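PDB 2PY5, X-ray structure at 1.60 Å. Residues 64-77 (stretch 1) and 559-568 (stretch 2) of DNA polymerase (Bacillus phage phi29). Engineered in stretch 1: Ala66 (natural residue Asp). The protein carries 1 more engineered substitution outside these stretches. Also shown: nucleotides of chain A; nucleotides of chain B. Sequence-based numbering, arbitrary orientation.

Stretch 1 (64-77) KFAGAFIINWLERN
Stretch 2, residues 559-568: VQVPGGVVLV

Where a helix packs on a β-hairpin, the tightest approach often falls where the hairpin has no side chains, and this pair from the phi29 DNA polymerase is a clear example. The first stretch is helical, continuing a helix that begins earlier in the chain. Strand 559-561 passes through a type II turn, Val561 to Gly564, into strand 564-568, the arms joined by Val559 N to Val566 O (2.9 Å), Val566 N to Val559 O (3.0 Å) and Val561 N to Gly564 O (2.9 Å). Helix and second strand run obliquely antiparallel, 143° between their N-to-C directions, their axes approaching to 6.4 Å; Phe69 CA lies 4.5 Å from Gly564 CA, and Asn72 CA 5.4 Å from Gly563 CA. Together they bury 440 Å², both sides summed.

The principal hollow is Gly564 (phi/psi 166/-140). At Gly564 and Gly563 (103/-29) alike, a CB would be jammed against the preceding carbonyl O; only at Gly564 would it also strike the helix, 2.5 Å from Phe69 CE2. Its absence lets the Phe69 ring (chi1 -67°, m; chi2 81°) cover the backbone, with Gly564 CA 3.9 Å from the ring centroid and 6° off the normal, a CH-π contact. Phe69 CD2 reaches Gly563 O at 3.3 Å, and Phe69 CZ reaches Val565 O at 3.4 Å.

Toward the start of the helix the fit changes: buried Val565 (chi1 165°, t), the residue most covered by the other stretch, is the apolar bump. Ala68, small and directed toward the hairpin, brings CB within 3.6 Å of Val565 CG2. Phe65, one turn before Phe69 (chi1 t, chi2 79°), extends its ring so that CE1 lies 4.0 Å from both Val565 CG1 and Leu567 CG, while Phe65 CZ comes 3.2 Å from O4' of DT7.

Asn72 (chi1 -88°) points toward the turn. Beyond it, Arg76 extends along m, t, t, and chi4 of 81° sets the guanidinium so that Arg76 NH1 donates to Asn72 O at 3.1 Å, with NH2 4.2 Å from Pro562 CB. A water bridges the stretches, donating to Phe69 O (2.9 Å) and Gly563 O (2.7 Å).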

# COMPACT_ATOMS: atom_id res chain seq x y z
N LYS F 64 8.72 7.43 -9.63
CA LYS F 64 9.72 7.95 -8.68
C LYS F 64 11.14 7.64 -9.15
O LYS F 64 12.08 8.35 -8.79
CB LYS F 64 9.48 7.29 -7.32
CG LYS F 64 10.28 7.81 -6.20
CD LYS F 64 9.71 7.30 -4.90
CE LYS F 64 10.50 7.75 -3.69
NZ LYS F 64 10.58 9.24 -3.57
N PHE F 65 11.29 6.57 -9.94
CA PHE F 65 12.59 6.20 -10.50
C PHE F 65 12.82 6.89 -11.85
O PHE F 65 13.65 7.77 -11.96
CB PHE F 65 12.71 4.67 -10.61
CG PHE F 65 14.05 4.22 -11.10
CD1 PHE F 65 15.14 4.19 -10.25
CD2 PHE F 65 14.22 3.89 -12.43
CE1 PHE F 65 16.40 3.80 -10.72
CE2 PHE F 65 15.49 3.50 -12.90
CZ PHE F 65 16.55 3.46 -12.05
N ALA F 66 12.07 6.51 -12.88
CA ALA F 66 12.27 7.10 -14.22
C ALA F 66 12.14 8.62 -14.19
O ALA F 66 12.88 9.32 -14.89
CB ALA F 66 11.26 6.51 -15.23
N GLY F 67 11.20 9.13 -13.41
CA GLY F 67 10.96 10.55 -13.26
C GLY F 67 12.19 11.36 -12.90
O GLY F 67 12.32 12.50 -13.35
N ALA F 68 13.08 10.79 -12.09
CA ALA F 68 14.33 11.48 -11.75
C ALA F 68 15.16 11.79 -12.99
O ALA F 68 15.72 12.88 -13.11
CB ALA F 68 15.14 10.65 -10.77
N PHE F 69 15.19 10.83 -13.91
CA PHE F 69 15.93 10.99 -15.15
C PHE F 69 15.30 12.06 -16.05
O PHE F 69 16.00 12.88 -16.65
CB PHE F 69 16.10 9.65 -15.88
CG PHE F 69 16.97 8.69 -15.14
CD1 PHE F 69 16.47 7.92 -14.08
CD2 PHE F 69 18.32 8.57 -15.46
CE1 PHE F 69 17.31 7.06 -13.38
CE2 PHE F 69 19.11 7.70 -14.77
CZ PHE F 69 18.61 6.94 -13.74
N ILE F 70 13.96 12.06 -16.10
CA ILE F 70 13.22 13.02 -16.90
C ILE F 70 13.42 14.43 -16.39
O ILE F 70 13.68 15.34 -17.17
CB ILE F 70 11.71 12.63 -16.90
CG1 ILE F 70 11.50 11.35 -17.70
CG2 ILE F 70 10.83 13.75 -17.44
CD1 ILE F 70 10.17 10.71 -17.46
N ILE F 71 13.32 14.62 -15.08
CA ILE F 71 13.48 15.96 -14.49
C ILE F 71 14.93 16.46 -14.63
O ILE F 71 15.16 17.64 -14.94
CB ILE F 71 12.93 16.05 -13.06
CG1 ILE F 71 11.42 15.83 -13.08
CG2 ILE F 71 13.20 17.45 -12.47
CD1 ILE F 71 10.78 15.85 -11.71
N ASN F 72 15.91 15.57 -14.41
CA ASN F 72 17.30 15.92 -14.68
C ASN F 72 17.47 16.43 -16.11
O ASN F 72 18.19 17.38 -16.36
CB ASN F 72 18.22 14.72 -14.44
CG ASN F 72 18.71 14.63 -13.00
OD1 ASN F 72 18.06 13.99 -12.14
ND2 ASN F 72 19.80 15.28 -12.71
N TRP F 73 16.80 15.81 -17.07
CA TRP F 73 16.90 16.25 -18.47
C TRP F 73 16.22 17.61 -18.65
O TRP F 73 16.80 18.52 -19.24
CB TRP F 73 16.29 15.22 -19.42
CG TRP F 73 16.46 15.55 -20.88
CD1 TRP F 73 17.46 15.09 -21.70
CD2 TRP F 73 15.63 16.40 -21.69
NE1 TRP F 73 17.31 15.60 -22.96
CE2 TRP F 73 16.20 16.41 -22.99
CE3 TRP F 73 14.48 17.15 -21.46
CZ2 TRP F 73 15.65 17.13 -24.04
CZ3 TRP F 73 13.92 17.86 -22.50
CH2 TRP F 73 14.52 17.87 -23.78
N LEU F 74 15.00 17.74 -18.13
CA LEU F 74 14.24 18.96 -18.29
C LEU F 74 15.05 20.16 -17.82
O LEU F 74 15.16 21.15 -18.51
CB LEU F 74 12.89 18.88 -17.56
CG LEU F 74 11.87 17.94 -18.19
CD1 LEU F 74 10.76 17.64 -17.20
CD2 LEU F 74 11.28 18.54 -19.47
N GLU F 75 15.65 20.03 -16.63
CA GLU F 75 16.42 21.11 -16.00
C GLU F 75 17.66 21.51 -16.78
O GLU F 75 18.13 22.63 -16.64
CB GLU F 75 16.81 20.69 -14.58
CG GLU F 75 15.61 20.65 -13.61
CD GLU F 75 15.18 22.03 -13.15
OE1 GLU F 75 16.05 22.93 -13.08
OE2 GLU F 75 13.98 22.22 -12.83
N ARG F 76 18.19 20.60 -17.60
CA ARG F 76 19.37 20.89 -18.42
C ARG F 76 19.04 21.28 -19.86
O ARG F 76 19.93 21.60 -20.64
CB ARG F 76 20.30 19.68 -18.42
CG ARG F 76 20.96 19.42 -17.07
CD ARG F 76 21.70 18.13 -17.12
NE ARG F 76 22.53 17.90 -15.94
CZ ARG F 76 22.05 17.44 -14.78
NH1 ARG F 76 20.77 17.17 -14.62
NH2 ARG F 76 22.87 17.26 -13.76
N ASN F 77 17.76 21.26 -20.20
CA ASN F 77 17.33 21.43 -21.57
C ASN F 77 16.26 22.51 -21.70
O ASN F 77 15.42 22.46 -22.61
CB ASN F 77 16.88 20.10 -22.14
CG ASN F 77 18.06 19.22 -22.52
OD1 ASN F 77 18.59 19.33 -23.64
ND2 ASN F 77 18.49 18.37 -21.59
N VAL F 559 19.68 6.68 -4.49
CA VAL F 559 20.45 7.87 -4.21
C VAL F 559 20.31 8.81 -5.41
O VAL F 559 20.52 8.39 -6.55
CB VAL F 559 21.95 7.52 -4.00
CG1 VAL F 559 22.77 8.77 -3.73
CG2 VAL F 559 22.09 6.49 -2.87
N GLN F 560 19.95 10.07 -5.16
CA GLN F 560 19.97 11.08 -6.22
C GLN F 560 21.41 11.49 -6.50
O GLN F 560 22.15 11.91 -5.60
CB GLN F 560 19.19 12.34 -5.88
CG GLN F 560 17.71 12.13 -5.53
CD GLN F 560 16.79 11.80 -6.71
OE1 GLN F 560 15.64 11.37 -6.51
NE2 GLN F 560 17.26 11.98 -7.91
N VAL F 561 21.79 11.35 -7.77
CA VAL F 561 23.08 11.76 -8.29
C VAL F 561 22.88 12.61 -9.56
O VAL F 561 21.76 12.70 -10.07
CB VAL F 561 23.93 10.50 -8.62
CG1 VAL F 561 24.13 9.65 -7.37
CG2 VAL F 561 23.25 9.66 -9.72
N PRO F 562 23.94 13.25 -10.07
CA PRO F 562 23.78 13.96 -11.34
C PRO F 562 23.25 13.01 -12.43
O PRO F 562 23.82 11.95 -12.66
CB PRO F 562 25.19 14.48 -11.64
CG PRO F 562 25.83 14.55 -10.29
CD PRO F 562 25.30 13.40 -9.54
N GLY F 563 22.13 13.38 -13.03
CA GLY F 563 21.52 12.59 -14.09
C GLY F 563 20.31 11.78 -13.69
O GLY F 563 19.44 11.53 -14.51
N GLY F 564 20.22 11.35 -12.44
CA GLY F 564 19.10 10.57 -12.01
C GLY F 564 19.30 9.89 -10.68
O GLY F 564 19.92 10.45 -9.78
N VAL F 565 18.83 8.66 -10.59
CA VAL F 565 18.89 7.87 -9.36
C VAL F 565 19.72 6.61 -9.63
O VAL F 565 19.48 5.93 -10.63
CB VAL F 565 17.48 7.44 -8.86
CG1 VAL F 565 17.58 6.32 -7.80
CG2 VAL F 565 16.74 8.64 -8.29
N VAL F 566 20.66 6.33 -8.74
CA VAL F 566 21.33 5.02 -8.70
C VAL F 566 20.82 4.24 -7.50
O VAL F 566 20.71 4.79 -6.40
CB VAL F 566 22.85 5.17 -8.60
CG1 VAL F 566 23.53 3.82 -8.36
CG2 VAL F 566 23.37 5.82 -9.85
N LEU F 567 20.52 2.97 -7.72
CA LEU F 567 20.14 2.05 -6.66
C LEU F 567 21.42 1.41 -6.17
O LEU F 567 22.03 0.59 -6.88
CB LEU F 567 19.17 1.00 -7.20
CG LEU F 567 17.83 1.60 -7.66
CD1 LEU F 567 16.95 0.55 -8.32
CD2 LEU F 567 17.13 2.21 -6.46
N VAL F 568 21.89 1.86 -5.02
CA VAL F 568 23.15 1.39 -4.44
C VAL F 568 22.84 0.26 -3.49
O VAL F 568 21.93 0.37 -2.67
CB VAL F 568 23.84 2.53 -3.66
CG1 VAL F 568 25.12 2.04 -2.99
CG2 VAL F 568 24.14 3.69 -4.57
P DT A 7 13.53 -2.01 -13.79
OP1 DT A 7 13.14 -2.18 -15.19
OP2 DT A 7 13.60 -3.18 -12.89
O5' DT A 7 14.97 -1.33 -13.69
C5' DT A 7 15.25 -0.10 -14.33
C4' DT A 7 16.71 0.25 -14.06
O4' DT A 7 16.92 0.34 -12.63
C3' DT A 7 17.74 -0.77 -14.53
O3' DT A 7 18.10 -0.60 -15.91
C2' DT A 7 18.91 -0.43 -13.62
C1' DT A 7 18.24 -0.06 -12.31
N1 DT A 7 18.19 -1.18 -11.30
C2 DT A 7 19.29 -1.35 -10.50
O2 DT A 7 20.29 -0.65 -10.57
N3 DT A 7 19.19 -2.37 -9.59
C4 DT A 7 18.11 -3.21 -9.41
O4 DT A 7 18.13 -4.11 -8.56
C5 DT A 7 16.99 -2.99 -10.29
C7 DT A 7 15.77 -3.85 -10.17
C6 DT A 7 17.07 -1.99 -11.19
P DT A 6 9.08 -3.04 -10.25
OP1 DT A 6 8.27 -3.26 -11.45
OP2 DT A 6 9.82 -4.13 -9.62
O5' DT A 6 10.22 -1.96 -10.59
C5' DT A 6 9.96 -0.87 -11.45
C4' DT A 6 11.17 0.03 -11.44
O4' DT A 6 11.40 0.55 -10.12
C3' DT A 6 12.46 -0.71 -11.79
O3' DT A 6 12.63 -0.82 -13.20
C2' DT A 6 13.51 0.17 -11.11
C1' DT A 6 12.78 0.80 -9.93
N1 DT A 6 13.14 0.22 -8.61
C2 DT A 6 13.37 1.09 -7.57
O2 DT A 6 13.30 2.30 -7.67
N3 DT A 6 13.71 0.47 -6.39
C4 DT A 6 13.80 -0.89 -6.15
O4 DT A 6 14.10 -1.32 -5.04
C5 DT A 6 13.52 -1.74 -7.28
C7 DT A 6 13.59 -3.22 -7.14
C6 DT A 6 13.20 -1.15 -8.45
P DT B 5 12.37 14.38 2.62
OP1 DT B 5 12.50 14.27 4.10
OP2 DT B 5 11.78 15.59 2.01
O5' DT B 5 13.83 14.23 1.97
C5' DT B 5 14.70 13.20 2.38
C4' DT B 5 15.72 12.90 1.29
O4' DT B 5 15.08 12.25 0.17
C3' DT B 5 16.41 14.11 0.69
O3' DT B 5 17.76 13.76 0.39
C2' DT B 5 15.61 14.42 -0.57
C1' DT B 5 15.27 13.01 -1.02
N1 DT B 5 14.00 12.85 -1.77
C2 DT B 5 13.99 12.14 -2.95
O2 DT B 5 14.97 11.59 -3.47
N3 DT B 5 12.74 12.05 -3.52
C4 DT B 5 11.55 12.60 -3.05
O4 DT B 5 10.50 12.43 -3.66
C5 DT B 5 11.63 13.32 -1.82
C7 DT B 5 10.42 13.94 -1.21
C6 DT B 5 12.84 13.41 -1.23
O HOH W 1 18.77 12.23 -17.05